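Local atomic coordinates of ARF-like GTPase (Chlamydomonas reinhardtii, PDB entry 4M9Q), a protein that is an ARF-like member of the small GTPase family with a P-loop NTPase fold, here holding a magnesium ion and phosphoaminophosphonic acid-guanylate ester. Residues K17-N22 and R30-T35; I75-D80 and M92-V97. All coordinates share one frame; numbering follows the deposited sequence.

Contact 1: residues K17-N22 and R30-T35. With MG (magnesium ion), chain E; GNP (phosphoaminophosphonic acid-guanylate ester), chain D.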
loop_
_atom_site.group_PDB
_atom_site.type_symbol
_atom_site.label_atom_id
_atom_site.label_comp_id
_atom_site.label_asym_id
_atom_site.label_seq_id
_atom_site.Cartn_x
_atom_site.Cartn_y
_atom_site.Cartn_z
ATOM N N LYS A 17 -2.906 -4.089 7.331
ATOM C CA LYS A 17 -3.259 -3.953 5.918
ATOM C C LYS A 17 -4.612 -4.587 5.670
ATOM O O LYS A 17 -5.518 -3.963 5.106
ATOM C CB LYS A 17 -2.251 -4.660 5.043
ATOM C CG LYS A 17 -0.837 -4.181 5.214
ATOM C CD LYS A 17 0.161 -4.936 4.326
ATOM C CE LYS A 17 0.416 -6.347 4.843
ATOM N NZ LYS A 17 1.187 -6.351 6.108
ATOM N N THR A 18 -4.767 -5.843 6.083
ATOM C CA THR A 18 -6.015 -6.529 5.838
ATOM C C THR A 18 -7.182 -5.795 6.520
ATOM O O THR A 18 -8.224 -5.597 5.909
ATOM C CB THR A 18 -5.892 -8.006 6.202
ATOM O OG1 THR A 18 -4.803 -8.567 5.460
ATOM C CG2 THR A 18 -7.156 -8.833 5.846
ATOM N N THR A 19 -6.987 -5.317 7.746
ATOM C CA THR A 19 -8.034 -4.568 8.458
ATOM C C THR A 19 -8.332 -3.256 7.729
ATOM O O THR A 19 -9.457 -2.825 7.609
ATOM C CB THR A 19 -7.608 -4.291 9.899
ATOM O OG1 THR A 19 -7.153 -5.521 10.507
ATOM C CG2 THR A 19 -8.778 -3.698 10.751
ATOM N N LEU A 20 -7.295 -2.635 7.206
ATOM C CA LEU A 20 -7.454 -1.382 6.497
ATOM C C LEU A 20 -8.226 -1.607 5.205
ATOM O O LEU A 20 -9.170 -0.904 4.878
ATOM C CB LEU A 20 -6.096 -0.769 6.247
ATOM C CG LEU A 20 -6.141 0.639 5.679
ATOM C CD1 LEU A 20 -4.963 1.427 6.259
ATOM C CD2 LEU A 20 -6.126 0.556 4.159
ATOM N N LEU A 21 -7.900 -2.667 4.511
ATOM C CA LEU A 21 -8.644 -2.984 3.313
ATOM C C LEU A 21 -10.105 -3.230 3.580
ATOM O O LEU A 21 -10.937 -2.696 2.877
ATOM C CB LEU A 21 -8.074 -4.213 2.648
ATOM C CG LEU A 21 -8.682 -4.429 1.268
ATOM C CD1 LEU A 21 -8.642 -3.083 0.516
ATOM C CD2 LEU A 21 -7.985 -5.557 0.533
ATOM N N ASN A 22 -10.422 -4.056 4.574
ATOM C CA ASN A 22 -11.794 -4.239 5.007
ATOM C C ASN A 22 -12.445 -2.905 5.306
ATOM O O ASN A 22 -13.480 -2.602 4.755
ATOM C CB ASN A 22 -11.913 -5.167 6.240
ATOM C CG ASN A 22 -11.497 -6.609 5.937
ATOM O OD1 ASN A 22 -11.479 -7.050 4.764
ATOM N ND2 ASN A 22 -11.127 -7.343 6.974
ATOM N N ARG A 30 -14.597 -6.705 10.844
ATOM C CA ARG A 30 -14.507 -8.121 10.531
ATOM C C ARG A 30 -13.303 -8.664 11.278
ATOM O O ARG A 30 -12.526 -7.907 11.860
ATOM C CB ARG A 30 -14.348 -8.351 9.030
ATOM C CG ARG A 30 -14.930 -9.680 8.576
ATOM C CD ARG A 30 -14.491 -10.052 7.172
ATOM N NE ARG A 30 -15.341 -9.465 6.136
ATOM C CZ ARG A 30 -16.599 -9.838 5.893
ATOM N NH1 ARG A 30 -17.195 -10.790 6.618
ATOM N NH2 ARG A 30 -17.272 -9.242 4.923
ATOM N N ASP A 31 -13.181 -9.979 11.297
ATOM C CA ASP A 31 -12.034 -10.629 11.905
ATOM C C ASP A 31 -11.029 -10.947 10.833
ATOM O O ASP A 31 -11.397 -11.161 9.666
ATOM C CB ASP A 31 -12.443 -11.896 12.645
ATOM C CG ASP A 31 -12.955 -11.601 14.035
ATOM O OD1 ASP A 31 -14.131 -11.924 14.311
ATOM O OD2 ASP A 31 -12.178 -11.024 14.833
ATOM N N THR A 32 -9.755 -10.939 11.237
ATOM C CA THR A 32 -8.648 -11.131 10.320
ATOM C C THR A 32 -7.619 -12.029 10.955
ATOM O O THR A 32 -7.349 -11.934 12.150
ATOM C CB THR A 32 -7.916 -9.813 10.020
ATOM O OG1 THR A 32 -7.347 -9.312 11.239
ATOM C CG2 THR A 32 -8.835 -8.784 9.394
ATOM N N THR A 33 -7.003 -12.859 10.130
ATOM C CA THR A 33 -5.863 -13.665 10.550
ATOM C C THR A 33 -4.732 -13.213 9.665
ATOM O O THR A 33 -4.972 -12.652 8.622
ATOM C CB THR A 33 -6.143 -15.200 10.366
ATOM O OG1 THR A 33 -6.843 -15.435 9.133
ATOM C CG2 THR A 33 -7.026 -15.757 11.513
ATOM N N PRO A 34 -3.497 -13.486 10.052
ATOM C CA PRO A 34 -2.365 -13.241 9.168
ATOM C C PRO A 34 -2.575 -13.725 7.727
ATOM O O PRO A 34 -3.049 -14.812 7.477
ATOM C CB PRO A 34 -1.246 -14.027 9.837
ATOM C CG PRO A 34 -1.580 -13.945 11.299
ATOM C CD PRO A 34 -3.072 -14.109 11.322
ATOM N N THR A 35 -2.229 -12.885 6.772
ATOM C CA THR A 35 -2.401 -13.215 5.382
ATOM C C THR A 35 -1.196 -14.025 4.898
ATOM O O THR A 35 -0.088 -13.515 4.817
ATOM C CB THR A 35 -2.555 -11.909 4.620
ATOM O OG1 THR A 35 -3.584 -11.145 5.273
ATOM C CG2 THR A 35 -2.872 -12.146 3.151
HETATM MG MG MG E . -3.264 -9.386 6.180
HETATM P PG GNP D . -0.260 -9.686 7.679
HETATM O O1G GNP D . -1.598 -10.220 6.938
HETATM O O2G GNP D . 0.587 -8.764 6.736
HETATM O O3G GNP D . 0.460 -10.922 8.247
HETATM N N3B GNP D . -0.777 -8.623 8.900
HETATM P PB GNP D . -1.825 -7.371 8.463
HETATM O O1B GNP D . -2.858 -7.800 7.299
HETATM O O2B GNP D . -0.953 -6.206 8.084
HETATM O O3A GNP D . -2.533 -7.075 9.853
HETATM P PA GNP D . -4.081 -7.171 10.206
HETATM O O1A GNP D . -4.293 -8.636 10.198
HETATM O O2A GNP D . -4.809 -6.242 9.300
HETATM O "O5'" GNP D . -4.018 -6.567 11.684
HETATM C "C5'" GNP D . -3.047 -7.090 12.623
HETATM C "C4'" GNP D . -3.563 -6.932 14.078
HETATM O "O4'" GNP D . -3.684 -5.521 14.312
HETATM C "C3'" GNP D . -4.983 -7.434 14.295
HETATM O "O3'" GNP D . -5.267 -7.705 15.666
HETATM C "C2'" GNP D . -5.833 -6.246 14.001
HETATM O "O2'" GNP D . -7.086 -6.248 14.619
HETATM C "C1'" GNP D . -5.016 -5.163 14.634
HETATM N N9 GNP D . -5.286 -3.800 14.169
HETATM C C8 GNP D . -5.355 -3.427 12.892
HETATM N N7 GNP D . -5.546 -2.104 12.797
HETATM C C5 GNP D . -5.622 -1.619 14.040
HETATM C C6 GNP D . -5.847 -0.275 14.601
HETATM O O6 GNP D . -6.025 0.719 13.873
HETATM N N1 GNP D . -5.835 -0.163 15.912
HETATM C C2 GNP D . -5.639 -1.230 16.748
HETATM N N2 GNP D . -5.669 -0.985 18.060
HETATM N N3 GNP D . -5.428 -2.500 16.313
HETATM C C4 GNP D . -5.447 -2.739 14.959
HETATM O O HOH W 1 -8.847 -6.840 12.433
HETATM O O HOH W 2 -4.371 -10.072 7.808
HETATM O O HOH W 3 -2.150 -8.699 4.620
#
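T18 and T35 share one first torsion, chi1 -56° and -52°, which places each OG1 anti to its own carbonyl carbon and lets both reach one magnesium ion. This is the P-loop helix (17-22) meeting the following loop (30-35), which probably corresponds to the first switch region. T18 OG1 lies 1.9 Å and T35 OG1 2.0 Å from the magnesium ion. T18 OG1 and T35 OG1 are 2.9 Å apart as neighbouring ligands of one metal, not as a hydrogen-bonded pair. Six oxygens make up the octahedron: T18 OG1 stands opposite GNP O1G, T35 OG1 opposite GNP O1B, and two waters fill the third axis. D54 accepts a second-shell hydrogen bond from T18 OG1, which, with the metal bond, would hold that hydroxyl's orientation. T35 also gives its backbone N to GNP O1G at 2.7 Å (N-H...O 157°), so one residue grips both metal and terminal phosphate. From the helix, K17 NZ bridges GNP O2B and O2G, while G11 O takes a further bond from it. Beside the phosphates the T32 methyl does the touching: T32 CG2 lies 3.9 Å from the T18 CG2 methyl and 3.6 Å from the amide N22 ND2. T19 OG1 donates to GNP O2A at 2.7 Å, and it receives a bond from a water that also links T32 OG1 to the ribose O2' of GNP.

Contact 2: residues I75-D80 and M92-V97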
loop_
_atom_site.group_PDB
_atom_site.type_symbol
_atom_site.label_atom_id
_atom_site.label_comp_id
_atom_site.label_asym_id
_atom_site.label_seq_id
_atom_site.Cartn_x
_atom_site.Cartn_y
_atom_site.Cartn_z
ATOM N N ILE A 75 1.388 2.473 -4.516
ATOM C CA ILE A 75 1.495 1.633 -3.337
ATOM C C ILE A 75 0.775 2.288 -2.178
ATOM O O ILE A 75 0.809 3.505 -2.062
ATOM C CB ILE A 75 2.969 1.463 -2.952
ATOM C CG1 ILE A 75 3.583 0.350 -3.794
ATOM C CG2 ILE A 75 3.124 1.206 -1.442
ATOM C CD1 ILE A 75 4.795 -0.281 -3.138
ATOM N N VAL A 76 0.082 1.500 -1.356
ATOM C CA VAL A 76 -0.285 1.945 -0.044
ATOM C C VAL A 76 0.680 1.181 0.872
ATOM O O VAL A 76 0.696 -0.039 0.828
ATOM C CB VAL A 76 -1.719 1.650 0.280
ATOM C CG1 VAL A 76 -2.029 2.015 1.722
ATOM C CG2 VAL A 76 -2.656 2.385 -0.665
ATOM N N TYR A 77 1.516 1.886 1.649
ATOM C CA TYR A 77 2.381 1.260 2.603
ATOM C C TYR A 77 1.857 1.551 4.010
ATOM O O TYR A 77 1.634 2.712 4.363
ATOM C CB TYR A 77 3.778 1.785 2.436
ATOM C CG TYR A 77 4.818 0.932 3.142
ATOM C CD1 TYR A 77 5.287 -0.217 2.572
ATOM C CD2 TYR A 77 5.310 1.297 4.389
ATOM C CE1 TYR A 77 6.204 -0.988 3.227
ATOM C CE2 TYR A 77 6.217 0.523 5.047
ATOM C CZ TYR A 77 6.661 -0.619 4.458
ATOM O OH TYR A 77 7.589 -1.364 5.102
ATOM N N VAL A 78 1.611 0.517 4.805
ATOM C CA VAL A 78 1.018 0.663 6.108
ATOM C C VAL A 78 2.065 0.348 7.154
ATOM O O VAL A 78 2.781 -0.665 7.082
ATOM C CB VAL A 78 -0.178 -0.293 6.265
ATOM C CG1 VAL A 78 -0.912 -0.059 7.592
ATOM C CG2 VAL A 78 -1.169 -0.141 5.101
ATOM N N VAL A 79 2.154 1.227 8.160
ATOM C CA VAL A 79 3.087 1.075 9.251
ATOM C C VAL A 79 2.285 1.000 10.521
ATOM O O VAL A 79 1.311 1.744 10.692
ATOM C CB VAL A 79 4.002 2.296 9.370
ATOM C CG1 VAL A 79 4.980 2.120 10.527
ATOM C CG2 VAL A 79 4.777 2.484 8.096
ATOM N N ASP A 80 2.697 0.119 11.435
ATOM C CA ASP A 80 2.089 0.120 12.773
ATOM C C ASP A 80 2.773 1.244 13.508
ATOM O O ASP A 80 3.929 1.095 13.936
ATOM C CB ASP A 80 2.274 -1.236 13.461
ATOM C CG ASP A 80 1.637 -1.323 14.856
ATOM O OD1 ASP A 80 1.212 -0.280 15.422
ATOM O OD2 ASP A 80 1.623 -2.472 15.433
ATOM N N MET A 92 13.721 -0.667 6.109
ATOM C CA MET A 92 14.531 -1.472 5.202
ATOM C C MET A 92 13.604 -2.126 4.185
ATOM O O MET A 92 13.956 -2.310 3.022
ATOM C CB MET A 92 15.323 -2.543 5.948
ATOM C CG MET A 92 16.397 -1.994 6.883
ATOM S SD MET A 92 17.537 -3.253 7.524
ATOM C CE MET A 92 16.639 -4.810 7.297
ATOM N N THR A 93 12.406 -2.477 4.627
ATOM C CA THR A 93 11.474 -3.178 3.757
ATOM C C THR A 93 10.961 -2.247 2.653
ATOM O O THR A 93 10.864 -2.621 1.469
ATOM C CB THR A 93 10.311 -3.730 4.582
ATOM O OG1 THR A 93 10.814 -4.741 5.460
ATOM C CG2 THR A 93 9.336 -4.337 3.726
ATOM N N MET A 94 10.661 -1.024 3.036
ATOM C CA MET A 94 10.252 -0.041 2.057
ATOM C C MET A 94 11.410 0.271 1.120
ATOM O O MET A 94 11.221 0.364 -0.082
ATOM C CB MET A 94 9.738 1.232 2.715
ATOM C CG MET A 94 9.034 2.136 1.708
ATOM S SD MET A 94 8.004 3.405 2.495
ATOM C CE MET A 94 9.289 4.120 3.483
ATOM N N ALA A 95 12.608 0.414 1.665
ATOM C CA ALA A 95 13.779 0.672 0.825
ATOM C C ALA A 95 13.861 -0.364 -0.330
ATOM O O ALA A 95 13.988 -0.000 -1.490
ATOM C CB ALA A 95 15.062 0.668 1.661
ATOM N N GLU A 96 13.771 -1.646 0.012
ATOM C CA GLU A 96 13.787 -2.700 -0.970
ATOM C C GLU A 96 12.745 -2.488 -2.083
ATOM O O GLU A 96 13.030 -2.712 -3.268
ATOM C CB GLU A 96 13.528 -4.049 -0.309
ATOM C CG GLU A 96 14.776 -4.874 -0.007
ATOM C CD GLU A 96 14.663 -6.299 -0.542
ATOM O OE1 GLU A 96 13.519 -6.853 -0.576
ATOM O OE2 GLU A 96 15.731 -6.857 -0.943
ATOM N N VAL A 97 11.538 -2.082 -1.699
ATOM C CA VAL A 97 10.496 -1.836 -2.656
ATOM C C VAL A 97 10.911 -0.673 -3.539
ATOM O O VAL A 97 10.859 -0.746 -4.754
ATOM C CB VAL A 97 9.154 -1.510 -1.951
ATOM C CG1 VAL A 97 8.159 -0.942 -2.943
ATOM C CG2 VAL A 97 8.589 -2.752 -1.268
#
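Y77 reaches from the strand 75-80 to the helix 92-97 and carries most of the contact between them. The two segments belong to a beta-alpha-beta unit, strand 74-80, helix 87-99 and strand 108-113, and the helix runs back against the strand: the axes of segments 75-80 and 92-97 come within 10.9 Å and run 169° apart, almost antiparallel. The path of Y77 begins at CB, which points toward the helix. With CG anti to the backbone N (chi1 -165°), the ring extends toward the helix. Its first part, CG and CD2, lies under the sulfur of M94, with CD2 3.9 Å from M94 SD. The sulfur sits over the ring face, 4.2 Å from the centroid and 20° off the normal, a Met-aromatic contact. Farther along, CZ meets M94 CB at 4.0 Å. That same CB makes a CH-pi contact, 4.3 Å from the Y77 centroid, so the methionine slants over one face, CB near the hydroxyl end and SD near CG and CD2. At the tip, Y77 OH is 3.6 Å from T93 CB, while T93 OG1 turns to E89 O. Near the start of the strand, I75 CD1 approaches V97 CG1 at 3.4 Å, a value to be treated as doubtful because I75 has a second conformer. Between the segments the contact is therefore apolar throughout: M94 SD and CB pack on one face of the ring and would restrict its tilt, while the hydroxyl's polar partner, S90 OG, is supplied by the same helix just before segment 92-97.

Contact 2 is fully buried, its centre about 8 Å from the centre of the chain, whereas contact 1 is partly buried, its centre about 13 Å from that point, with R30 exposed at its margin. They follow one another along the chain and use different elements: contact 1 joins helix 17-24 to a loop through an ion, phosphates and waters, while contact 2 joins strand 74-80 to helix 87-99 through carbon, sulfur and a ring. Their centres are about 17 Å apart, yet they meet through V78, whose CG2 lies 4.1 Å from K17 CG and 4.3 Å from L20 CD1. Strand 74-80 thus backs the P-loop helix with V78 and presents Y77 to the other helix.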